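Local coordinates for protein type III effector XopAI (PDB 6K93) that probably acts inside host plant cells as a type III secreted effector whose mono-ADP-ribosyltransferase fold is thought to bind arginine-containing peptides, at residues 161-166 and 204-209; 229-234 and 308-313; 129-134 and 176-181; 101-106 and 240-245. All blocks are in the same frame, centred on the assembly; numbering follows the deposited sequence.

Contact 1 of 4, residues 161-166 and 204-209; sequences KYMATE and ISALHS
Met-163 and Ser-209 bring the two backbones closest, with CA atoms 6.7 Å apart. The first lies in the loop that leads into helix 165-174, one residue ahead of its N-cap, Ala-164; the second closes the last turn of helix 194-209. Met-163 carries the contact with the end of its side chain. Bends at chi2 (-66°) and chi3 (-68°) fold the thioether back so that CE and SD both arrive beside the serine hydroxyl. Met-163 CE sits 3.1 Å from Ser-209 OG, a tight approach, and SD follows at 3.3 Å. The same methyl comes 3.6 Å from the carbonyl oxygen of Ala-206 and makes a looser apolar contact, 4.3 Å, with Ala-206 CB. Leu-168 of helix 165-174 also touches Met-163. With chi1 at 59°, the Ser-209 hydroxyl turns back along its own helix and donates to Ser-205 O at 2.7 Å, meeting it tilted from the carbonyl plane. It also receives a proton from a water, 2.8 Å from Ser-209 OG. That water in turn accepts the amide of Ala-164, at 3.0 Å from Ala-164 N. A polar bridge thus runs beside the thioether, joining the last turn of helix 194-209 to the start of helix 165-174. The hydroxyl is therefore gripped by two bonds, one given and one received, which fix its rotation and let the methionine sulfur and methyl lie against it without leaving its polar needs unmet.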
# COMPACT_ATOMS: atom_id res chain seq x y z
N LYS A 161 1.50 -20.18 2.07
CA LYS A 161 0.32 -20.95 1.71
C LYS A 161 -0.96 -20.48 2.39
O LYS A 161 -2.05 -20.81 1.92
CB LYS A 161 0.55 -22.44 1.99
CG LYS A 161 0.54 -22.83 3.46
CD LYS A 161 0.84 -24.35 3.57
CE LYS A 161 0.54 -24.90 4.94
NZ LYS A 161 1.18 -26.22 5.16
N TYR A 162 -0.86 -19.71 3.47
CA TYR A 162 -2.04 -19.18 4.13
C TYR A 162 -2.47 -17.83 3.57
O TYR A 162 -3.55 -17.36 3.93
CB TYR A 162 -1.80 -19.06 5.63
CG TYR A 162 -1.36 -20.37 6.23
CD1 TYR A 162 -2.23 -21.44 6.29
CD2 TYR A 162 -0.07 -20.53 6.69
CE1 TYR A 162 -1.82 -22.64 6.82
CE2 TYR A 162 0.34 -21.73 7.21
CZ TYR A 162 -0.54 -22.78 7.27
OH TYR A 162 -0.12 -23.98 7.80
N MET A 163 -1.64 -17.23 2.72
CA MET A 163 -2.00 -15.95 2.11
C MET A 163 -3.17 -16.12 1.17
O MET A 163 -3.26 -17.11 0.44
CB MET A 163 -0.83 -15.38 1.32
CG MET A 163 0.42 -15.14 2.12
SD MET A 163 0.23 -13.86 3.34
CE MET A 163 0.03 -12.36 2.34
N ALA A 164 -4.07 -15.13 1.17
CA ALA A 164 -5.10 -15.07 0.14
C ALA A 164 -4.47 -14.64 -1.16
O ALA A 164 -3.70 -13.69 -1.19
CB ALA A 164 -6.20 -14.10 0.56
N THR A 165 -4.79 -15.33 -2.25
CA THR A 165 -4.12 -15.03 -3.51
C THR A 165 -4.36 -13.58 -3.93
O THR A 165 -3.43 -12.93 -4.43
CB THR A 165 -4.61 -15.98 -4.60
OG1 THR A 165 -4.44 -17.32 -4.14
CG2 THR A 165 -3.85 -15.80 -5.88
N GLU A 166 -5.59 -13.07 -3.74
CA GLU A 166 -5.87 -11.70 -4.14
C GLU A 166 -5.10 -10.69 -3.28
O GLU A 166 -4.80 -9.60 -3.74
CB GLU A 166 -7.36 -11.42 -4.02
CG GLU A 166 -8.23 -12.26 -4.93
CD GLU A 166 -8.66 -13.59 -4.31
OE1 GLU A 166 -8.10 -14.03 -3.29
OE2 GLU A 166 -9.61 -14.19 -4.86
N ILE A 204 -3.46 -3.85 2.80
CA ILE A 204 -3.27 -3.88 4.24
C ILE A 204 -3.32 -5.31 4.74
O ILE A 204 -2.51 -5.73 5.56
CB ILE A 204 -4.30 -2.99 4.96
CG1 ILE A 204 -4.09 -1.54 4.56
CG2 ILE A 204 -4.19 -3.14 6.47
CD1 ILE A 204 -5.19 -0.61 5.02
N SER A 205 -4.30 -6.08 4.26
CA SER A 205 -4.42 -7.48 4.62
C SER A 205 -3.16 -8.25 4.27
O SER A 205 -2.67 -9.05 5.07
CB SER A 205 -5.64 -8.07 3.90
OG SER A 205 -5.88 -9.38 4.33
N ALA A 206 -2.63 -8.02 3.06
CA ALA A 206 -1.41 -8.70 2.65
C ALA A 206 -0.25 -8.36 3.59
O ALA A 206 0.52 -9.24 3.99
CB ALA A 206 -1.04 -8.32 1.23
N LEU A 207 -0.09 -7.08 3.91
CA LEU A 207 1.05 -6.66 4.71
C LEU A 207 0.99 -7.23 6.12
O LEU A 207 2.04 -7.55 6.70
CB LEU A 207 1.15 -5.14 4.74
CG LEU A 207 1.50 -4.52 3.38
CD1 LEU A 207 1.29 -3.01 3.43
CD2 LEU A 207 2.94 -4.82 2.99
N HIS A 208 -0.20 -7.38 6.68
CA HIS A 208 -0.31 -7.91 8.03
C HIS A 208 -0.40 -9.43 8.07
O HIS A 208 -0.27 -10.00 9.15
CB HIS A 208 -1.51 -7.29 8.73
CG HIS A 208 -1.29 -5.87 9.15
ND1 HIS A 208 -0.22 -5.49 9.94
CD2 HIS A 208 -1.98 -4.73 8.88
CE1 HIS A 208 -0.27 -4.19 10.14
NE2 HIS A 208 -1.33 -3.71 9.52
N SER A 209 -0.60 -10.09 6.93
CA SER A 209 -0.66 -11.54 6.93
C SER A 209 0.64 -12.18 6.45
O SER A 209 0.86 -13.36 6.75
CB SER A 209 -1.83 -12.02 6.08
OG SER A 209 -1.77 -11.60 4.76
O HOH W 1 -3.58 -12.86 3.03

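Contact 2 of 4, residues 229-234 and 308-313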
# COMPACT_ATOMS: atom_id res chain seq x y z
N ASP A 229 5.01 22.34 3.95
CA ASP A 229 3.86 22.28 4.85
C ASP A 229 3.27 20.88 4.92
O ASP A 229 2.72 20.48 5.95
CB ASP A 229 2.77 23.26 4.38
CG ASP A 229 3.07 24.71 4.75
OD1 ASP A 229 4.17 24.98 5.27
OD2 ASP A 229 2.19 25.56 4.50
N TRP A 230 3.39 20.11 3.84
CA TRP A 230 2.98 18.71 3.87
C TRP A 230 3.76 17.96 4.92
O TRP A 230 3.20 17.18 5.69
CB TRP A 230 3.15 18.10 2.48
CG TRP A 230 2.73 16.70 2.30
CD1 TRP A 230 1.58 16.25 1.75
CD2 TRP A 230 3.49 15.54 2.66
NE1 TRP A 230 1.57 14.86 1.73
CE2 TRP A 230 2.74 14.40 2.28
CE3 TRP A 230 4.75 15.34 3.26
CZ2 TRP A 230 3.18 13.11 2.51
CZ3 TRP A 230 5.19 14.04 3.47
CH2 TRP A 230 4.41 12.94 3.09
N VAL A 231 5.07 18.22 5.00
CA VAL A 231 5.89 17.55 5.99
C VAL A 231 5.48 17.97 7.39
O VAL A 231 5.27 17.12 8.26
CB VAL A 231 7.38 17.83 5.73
CG1 VAL A 231 8.20 17.23 6.87
CG2 VAL A 231 7.80 17.27 4.39
N SER A 232 5.39 19.28 7.63
CA SER A 232 5.15 19.71 9.01
C SER A 232 3.75 19.37 9.50
O SER A 232 3.56 19.26 10.72
CB SER A 232 5.44 21.21 9.16
OG SER A 232 4.73 22.00 8.24
N GLU A 233 2.78 19.18 8.60
CA GLU A 233 1.47 18.70 9.02
C GLU A 233 1.51 17.25 9.49
O GLU A 233 0.61 16.82 10.22
CB GLU A 233 0.47 18.83 7.89
CG GLU A 233 -0.09 20.21 7.72
CD GLU A 233 -1.12 20.27 6.61
OE1 GLU A 233 -1.91 19.32 6.47
OE2 GLU A 233 -1.12 21.29 5.89
N ARG A 234 2.52 16.48 9.08
CA ARG A 234 2.55 15.05 9.34
C ARG A 234 3.67 14.59 10.25
O ARG A 234 3.52 13.55 10.90
CB ARG A 234 2.67 14.27 8.03
CG ARG A 234 1.41 14.34 7.17
CD ARG A 234 1.65 13.92 5.74
NE ARG A 234 0.42 14.03 4.98
CZ ARG A 234 -0.12 15.17 4.60
NH1 ARG A 234 0.43 16.35 4.90
NH2 ARG A 234 -1.29 15.18 3.92
N LEU A 308 13.98 18.91 3.33
CA LEU A 308 13.68 18.28 4.60
C LEU A 308 14.14 16.83 4.54
O LEU A 308 13.87 16.12 3.56
CB LEU A 308 12.20 18.32 4.92
CG LEU A 308 11.80 19.80 5.08
CD1 LEU A 308 10.34 20.02 4.71
CD2 LEU A 308 12.13 20.30 6.49
N LYS A 309 14.86 16.40 5.57
CA LYS A 309 15.27 15.01 5.71
C LYS A 309 14.78 14.51 7.07
O LYS A 309 15.15 15.06 8.12
CB LYS A 309 16.77 14.84 5.58
CG LYS A 309 17.13 13.38 5.63
CD LYS A 309 18.57 13.14 5.25
CE LYS A 309 18.91 11.68 5.40
NZ LYS A 309 20.35 11.43 5.09
N ILE A 310 13.95 13.48 7.03
CA ILE A 310 13.26 12.98 8.22
C ILE A 310 13.93 11.69 8.67
O ILE A 310 14.05 10.75 7.89
CB ILE A 310 11.78 12.74 7.91
CG1 ILE A 310 11.12 14.04 7.44
CG2 ILE A 310 11.07 12.12 9.12
CD1 ILE A 310 9.86 13.80 6.66
N TYR A 311 14.34 11.65 9.93
CA TYR A 311 14.85 10.44 10.56
C TYR A 311 13.79 9.94 11.53
O TYR A 311 13.36 10.68 12.41
CB TYR A 311 16.15 10.72 11.31
CG TYR A 311 17.27 11.23 10.43
CD1 TYR A 311 17.32 12.55 10.02
CD2 TYR A 311 18.27 10.38 10.00
CE1 TYR A 311 18.33 13.02 9.23
CE2 TYR A 311 19.29 10.84 9.21
CZ TYR A 311 19.32 12.16 8.82
OH TYR A 311 20.35 12.62 8.04
N GLN A 312 13.32 8.72 11.32
CA GLN A 312 12.27 8.20 12.18
C GLN A 312 12.48 6.72 12.39
O GLN A 312 13.17 6.05 11.61
CB GLN A 312 10.88 8.47 11.59
CG GLN A 312 10.66 7.85 10.24
CD GLN A 312 9.30 8.14 9.65
OE1 GLN A 312 8.51 8.93 10.20
NE2 GLN A 312 9.02 7.53 8.51
N SER A 313 11.87 6.22 13.45
CA SER A 313 11.98 4.82 13.86
C SER A 313 10.61 4.22 14.08
O SER A 313 9.83 4.75 14.87
CB SER A 313 12.81 4.69 15.15
OG SER A 313 14.14 5.12 14.92
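Val-231 supplies the helix side of an apolar contact that Leu-308 and Ile-310 complete from the strand. Its two methyls are shared out: Val-231 CG2 meets Leu-308 CD1 at 3.8 Å, and Val-231 CG1 meets Ile-310 CD1, also at 3.8 Å. The valine runs antiparallel to each partner, flank against flank; Leu-308 CD1 lies equally close, 3.8 Å, to Val-231 CB. Having CG1 opposite its backbone N (chi1 174°) spreads the valine methyls over the two strand residues, which are two positions apart and therefore on one face of the strand. Helix 228-234 thus packs against one face of the five-stranded mixed sheet of the ADP-ribosyltransferase fold, where strand 308-315 runs between 262-268 and 293-301. Val-262 and Trp-264 of the former and Ile-299 of the latter extend the apolar layer. The polar and flat-group interactions stay within each segment or go to residues outside the pair. On the helix, Arg-234 folds back over Trp-230: its CD lies 3.6 Å above the indole plane, and its guanidinium has Trp-230 NE1 over one face. Arg-234 NH1 donates to Trp-230 O at 3.0 Å, in the carbonyl plane and on a lone pair, while NE is salt-bridged to Glu-187. The edge of the same indole has Val-231 CG2 in its plane. On the other face of the strand, Lys-309 is salt-bridged to Glu-265 and gives a weak bond, 3.2 Å from Lys-309 NZ to Tyr-311 OH.

Contact 3 of 4, residues 129-134 and 176-181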
# COMPACT_ATOMS: atom_id res chain seq x y z
N THR A 129 -11.61 -2.60 -13.47
CA THR A 129 -12.33 -1.43 -13.98
C THR A 129 -11.56 -0.12 -13.81
O THR A 129 -12.11 0.95 -14.11
CB THR A 129 -13.69 -1.29 -13.26
OG1 THR A 129 -13.48 -0.97 -11.88
CG2 THR A 129 -14.52 -2.54 -13.40
N LEU A 130 -10.32 -0.17 -13.33
CA LEU A 130 -9.63 1.05 -12.91
C LEU A 130 -9.43 2.03 -14.06
O LEU A 130 -9.41 3.25 -13.83
CB LEU A 130 -8.29 0.68 -12.31
CG LEU A 130 -7.53 1.82 -11.61
CD1 LEU A 130 -8.33 2.29 -10.41
CD2 LEU A 130 -6.17 1.36 -11.20
N TRP A 131 -9.28 1.53 -15.27
CA TRP A 131 -9.00 2.36 -16.43
C TRP A 131 -10.23 2.67 -17.26
O TRP A 131 -10.11 3.27 -18.34
CB TRP A 131 -7.96 1.68 -17.31
CG TRP A 131 -6.58 1.67 -16.76
CD1 TRP A 131 -6.20 1.94 -15.49
CD2 TRP A 131 -5.39 1.37 -17.49
NE1 TRP A 131 -4.83 1.83 -15.37
CE2 TRP A 131 -4.32 1.47 -16.60
CE3 TRP A 131 -5.14 1.02 -18.82
CZ2 TRP A 131 -3.00 1.25 -16.99
CZ3 TRP A 131 -3.83 0.79 -19.21
CH2 TRP A 131 -2.78 0.91 -18.29
N GLY A 132 -11.41 2.27 -16.81
CA GLY A 132 -12.60 2.49 -17.60
C GLY A 132 -13.05 1.24 -18.34
O GLY A 132 -12.33 0.24 -18.47
N GLU A 133 -14.26 1.33 -18.84
CA GLU A 133 -14.94 0.20 -19.47
C GLU A 133 -14.12 -0.44 -20.59
O GLU A 133 -14.05 -1.67 -20.70
CB GLU A 133 -16.30 0.70 -19.97
CG GLU A 133 -16.98 -0.09 -21.02
CD GLU A 133 -18.33 0.57 -21.39
OE1 GLU A 133 -19.10 0.92 -20.47
OE2 GLU A 133 -18.54 0.75 -22.58
N GLN A 134 -13.52 0.38 -21.46
CA GLN A 134 -12.93 -0.17 -22.66
C GLN A 134 -11.70 -1.02 -22.36
O GLN A 134 -11.32 -1.85 -23.19
CB GLN A 134 -12.56 0.97 -23.62
CG GLN A 134 -11.39 1.79 -23.18
CD GLN A 134 -11.80 3.03 -22.43
OE1 GLN A 134 -12.77 3.02 -21.66
NE2 GLN A 134 -11.08 4.12 -22.67
N THR A 176 2.71 -1.40 -9.54
CA THR A 176 2.40 -0.85 -10.85
C THR A 176 1.96 0.61 -10.66
O THR A 176 1.85 1.12 -9.54
CB THR A 176 1.32 -1.66 -11.55
OG1 THR A 176 0.03 -1.36 -10.97
CG2 THR A 176 1.59 -3.16 -11.47
N ASP A 177 1.64 1.27 -11.78
CA ASP A 177 1.15 2.63 -11.72
C ASP A 177 -0.21 2.73 -11.02
O ASP A 177 -0.63 3.85 -10.71
CB ASP A 177 1.03 3.18 -13.14
CG ASP A 177 2.38 3.37 -13.81
OD1 ASP A 177 3.38 3.56 -13.08
OD2 ASP A 177 2.45 3.30 -15.06
N ASP A 178 -0.88 1.61 -10.76
CA ASP A 178 -2.13 1.64 -10.00
C ASP A 178 -1.96 2.22 -8.61
O ASP A 178 -2.96 2.57 -7.97
CB ASP A 178 -2.71 0.22 -9.84
CG ASP A 178 -3.17 -0.41 -11.16
OD1 ASP A 178 -3.02 0.20 -12.21
OD2 ASP A 178 -3.66 -1.56 -11.09
N TYR A 179 -0.74 2.32 -8.09
CA TYR A 179 -0.55 2.76 -6.71
C TYR A 179 -1.15 4.13 -6.44
O TYR A 179 -1.49 4.44 -5.29
CB TYR A 179 0.94 2.82 -6.36
CG TYR A 179 1.75 4.00 -6.89
CD1 TYR A 179 2.09 4.10 -8.22
CD2 TYR A 179 2.15 5.04 -6.04
CE1 TYR A 179 2.82 5.18 -8.71
CE2 TYR A 179 2.89 6.11 -6.52
CZ TYR A 179 3.21 6.17 -7.86
OH TYR A 179 3.95 7.23 -8.38
N GLU A 180 -1.25 4.97 -7.46
CA GLU A 180 -1.75 6.33 -7.24
C GLU A 180 -3.18 6.35 -6.74
O GLU A 180 -3.57 7.33 -6.08
CB GLU A 180 -1.61 7.14 -8.53
CG GLU A 180 -0.15 7.42 -8.84
CD GLU A 180 0.06 8.71 -9.59
OE1 GLU A 180 -0.24 8.74 -10.80
OE2 GLU A 180 0.53 9.69 -8.97
N VAL A 181 -3.97 5.30 -7.02
CA VAL A 181 -5.35 5.30 -6.56
C VAL A 181 -5.44 5.02 -5.08
O VAL A 181 -6.47 5.32 -4.46
CB VAL A 181 -6.20 4.28 -7.35
CG1 VAL A 181 -6.02 2.86 -6.88
CG2 VAL A 181 -7.71 4.68 -7.30
O HOH W 2 -3.10 2.63 -13.19
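Leu-130 and Asp-178 stand nearest in the backbone, 8.1 Å between CA atoms, the former on a type I turn from Thr-129 to Gly-132 and the latter in a loop of helical backbone angles. Leu-130 divides its two methyls between two partners. CD2 comes down over one face of the Asp-178 carboxylate, 3.5 Å from Asp-178 CG, while Leu-130 CD1 reaches Val-181 CG2 at 4.0 Å. The carboxylate is held at both oxygens. Asp-178 OD2 is salt-bridged to Arg-139, and OD1 takes a proton from a water at 2.6 Å, a short bond. This water also accepts from Trp-131, 2.9 Å from Trp-131 NE1 and in the plane of the indole, so that it joins ring and carboxylate whose planes stand 74° apart. Direct approach of Trp-131 NE1 to Asp-178 OD1 is longer, 4.0 Å. Further back, Thr-176 OG1 accepts the amide of Asp-178, forming an ST turn that shapes the loop bearing the acid. Arg-139, from helix 136-156, is shared between the Asp-178 carboxylate and the Trp-131 ring, which it meets by a cation-pi contact, and so links the two. The 129-134 loop joins helices 117-128 and 136-156, and 176-181 follows helix 165-174; from helix 194-209, His-195 touches Leu-130 and Val-181, and Phe-199 touches Val-181 and Asp-178.

Contact 4 of 4, residues 101-106 and 240-245; sequences QLWQRV and ITTDRR
A cation-pi stack of Arg-244 on Trp-103 joins an N-terminal helix to the loop that leaves strand 240-242. The guanidinium lies flat on the indole, its plane 17° from that of the ring, with Arg-244 CZ 3.7 Å from the centroid of the five-membered ring. Arg-244 NH1 passes 3.4 Å above Trp-103 NE1; both are donors, so the pair is a stacking contact only. A bend at chi3 (48°) lets the arginine chain follow the ring face, and Arg-244 CG makes a CH-pi contact over the six-membered ring, 4.0 Å from its centroid. Thr-242 CG2 meets the rim of the same ring in its plane, 4.0 Å from Trp-103 CH2. Leu-186 O accepts from Arg-244 NE and helps set the guanidinium. Beside it, the N-H of Arg-245 comes to Asp-243 OD1 from above the carboxylate plane, 2.9 Å from Arg-245 N, in an Asx turn. Helix 95-109 also packs on helix 194-209, through Leu-102 on Leu-197 and Val-106 on Ile-204, whereas strand 240-242 borders strand 293-301 at the edge of the five-stranded sheet.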
# COMPACT_ATOMS: atom_id res chain seq x y z
N GLN A 101 -14.88 4.45 8.45
CA GLN A 101 -14.99 3.11 9.01
C GLN A 101 -13.73 2.28 8.73
O GLN A 101 -13.27 1.51 9.60
CB GLN A 101 -16.23 2.42 8.44
CG GLN A 101 -17.53 3.00 9.02
CD GLN A 101 -18.78 2.48 8.33
OE1 GLN A 101 -18.72 1.95 7.22
NE2 GLN A 101 -19.92 2.64 8.99
N LEU A 102 -13.15 2.41 7.53
CA LEU A 102 -11.92 1.66 7.25
C LEU A 102 -10.78 2.11 8.17
O LEU A 102 -10.06 1.28 8.73
CB LEU A 102 -11.54 1.81 5.79
CG LEU A 102 -10.28 1.04 5.40
CD1 LEU A 102 -10.34 -0.43 5.80
CD2 LEU A 102 -10.08 1.14 3.89
N TRP A 103 -10.61 3.42 8.34
CA TRP A 103 -9.53 3.90 9.19
C TRP A 103 -9.72 3.42 10.63
O TRP A 103 -8.75 3.02 11.29
CB TRP A 103 -9.43 5.42 9.13
CG TRP A 103 -8.40 6.00 10.04
CD1 TRP A 103 -8.61 6.90 11.04
CD2 TRP A 103 -7.00 5.71 10.04
NE1 TRP A 103 -7.43 7.20 11.66
CE2 TRP A 103 -6.42 6.48 11.07
CE3 TRP A 103 -6.19 4.88 9.27
CZ2 TRP A 103 -5.06 6.44 11.36
CZ3 TRP A 103 -4.83 4.84 9.56
CH2 TRP A 103 -4.29 5.61 10.58
N GLN A 104 -10.95 3.42 11.14
CA GLN A 104 -11.22 2.88 12.47
C GLN A 104 -10.83 1.41 12.55
O GLN A 104 -10.24 0.96 13.54
CB GLN A 104 -12.70 3.08 12.84
CG GLN A 104 -13.11 2.77 14.28
CD GLN A 104 -14.60 3.04 14.53
OE1 GLN A 104 -15.24 3.78 13.77
NE2 GLN A 104 -15.15 2.44 15.57
N ARG A 105 -11.15 0.65 11.51
CA ARG A 105 -10.84 -0.78 11.48
C ARG A 105 -9.33 -1.02 11.43
O ARG A 105 -8.80 -1.91 12.11
CB ARG A 105 -11.53 -1.40 10.27
CG ARG A 105 -11.16 -2.82 9.94
CD ARG A 105 -11.91 -3.22 8.69
NE ARG A 105 -11.55 -4.54 8.19
CZ ARG A 105 -11.88 -4.99 6.98
NH1 ARG A 105 -12.59 -4.21 6.17
NH2 ARG A 105 -11.51 -6.19 6.59
N VAL A 106 -8.63 -0.25 10.60
CA VAL A 106 -7.17 -0.36 10.54
C VAL A 106 -6.57 -0.17 11.92
O VAL A 106 -5.71 -0.94 12.36
CB VAL A 106 -6.62 0.66 9.53
CG1 VAL A 106 -5.12 0.81 9.73
CG2 VAL A 106 -6.97 0.22 8.13
N ILE A 240 5.40 11.34 17.65
CA ILE A 240 5.03 10.11 16.95
C ILE A 240 4.10 10.47 15.81
O ILE A 240 3.07 11.14 16.00
CB ILE A 240 4.36 9.10 17.91
CG1 ILE A 240 5.34 8.72 19.00
CG2 ILE A 240 3.87 7.89 17.12
CD1 ILE A 240 4.71 7.95 20.14
N THR A 241 4.45 10.01 14.61
CA THR A 241 3.59 10.10 13.44
C THR A 241 2.86 8.78 13.29
O THR A 241 3.49 7.72 13.17
CB THR A 241 4.43 10.39 12.19
OG1 THR A 241 4.96 11.71 12.26
CG2 THR A 241 3.60 10.20 10.90
N THR A 242 1.53 8.84 13.29
CA THR A 242 0.71 7.72 12.87
C THR A 242 0.41 7.93 11.39
O THR A 242 -0.39 8.79 11.03
CB THR A 242 -0.57 7.62 13.70
OG1 THR A 242 -0.24 7.37 15.08
CG2 THR A 242 -1.43 6.47 13.19
N ASP A 243 1.12 7.21 10.54
CA ASP A 243 1.07 7.42 9.11
C ASP A 243 -0.23 6.87 8.55
O ASP A 243 -0.60 5.72 8.83
CB ASP A 243 2.28 6.75 8.45
CG ASP A 243 2.59 7.31 7.06
OD1 ASP A 243 1.72 7.97 6.46
OD2 ASP A 243 3.73 7.11 6.61
N ARG A 244 -0.97 7.70 7.83
CA ARG A 244 -2.19 7.25 7.17
C ARG A 244 -1.96 6.84 5.73
O ARG A 244 -2.91 6.42 5.05
CB ARG A 244 -3.27 8.34 7.28
CG ARG A 244 -3.54 8.68 8.75
CD ARG A 244 -4.70 9.63 8.99
NE ARG A 244 -5.91 9.27 8.28
CZ ARG A 244 -7.14 9.49 8.72
NH1 ARG A 244 -7.34 10.06 9.91
NH2 ARG A 244 -8.18 9.13 7.98
N ARG A 245 -0.73 6.96 5.25
CA ARG A 245 -0.36 6.57 3.89
C ARG A 245 0.18 5.15 3.85
O ARG A 245 0.64 4.59 4.85
CB ARG A 245 0.69 7.53 3.31
CG ARG A 245 0.20 8.97 3.33
CD ARG A 245 0.84 9.85 2.17
NE ARG A 245 2.21 9.68 2.19
CZ ARG A 245 3.11 9.58 1.19
NH1 ARG A 245 2.87 9.72 -0.14
NH2 ARG A 245 4.34 9.36 1.54

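How the contacts relate
Contacts 1 and 3 lie in the helical part of the chain, 21 Å apart between centres, and their segments alternate along the sequence. Both close before contact 2 opens and are nested in the loop closed by contact 4, whose segments interleave with those of contact 2. Contact 4 touches contact 1 through Val-106 CG2 and Ile-204 CD1, 3.7 Å apart. It also meets contact 2, where Arg-234 O and Thr-241 OG1, 2.7 Å apart, probably share a hydrogen bond. The centres of contacts 1 and 2 lie 30 Å apart, on opposite sides of the chain's centre. By touching both and joining helix 95-109 to the end of strand 240-242, contact 4 links helices and five-stranded sheet.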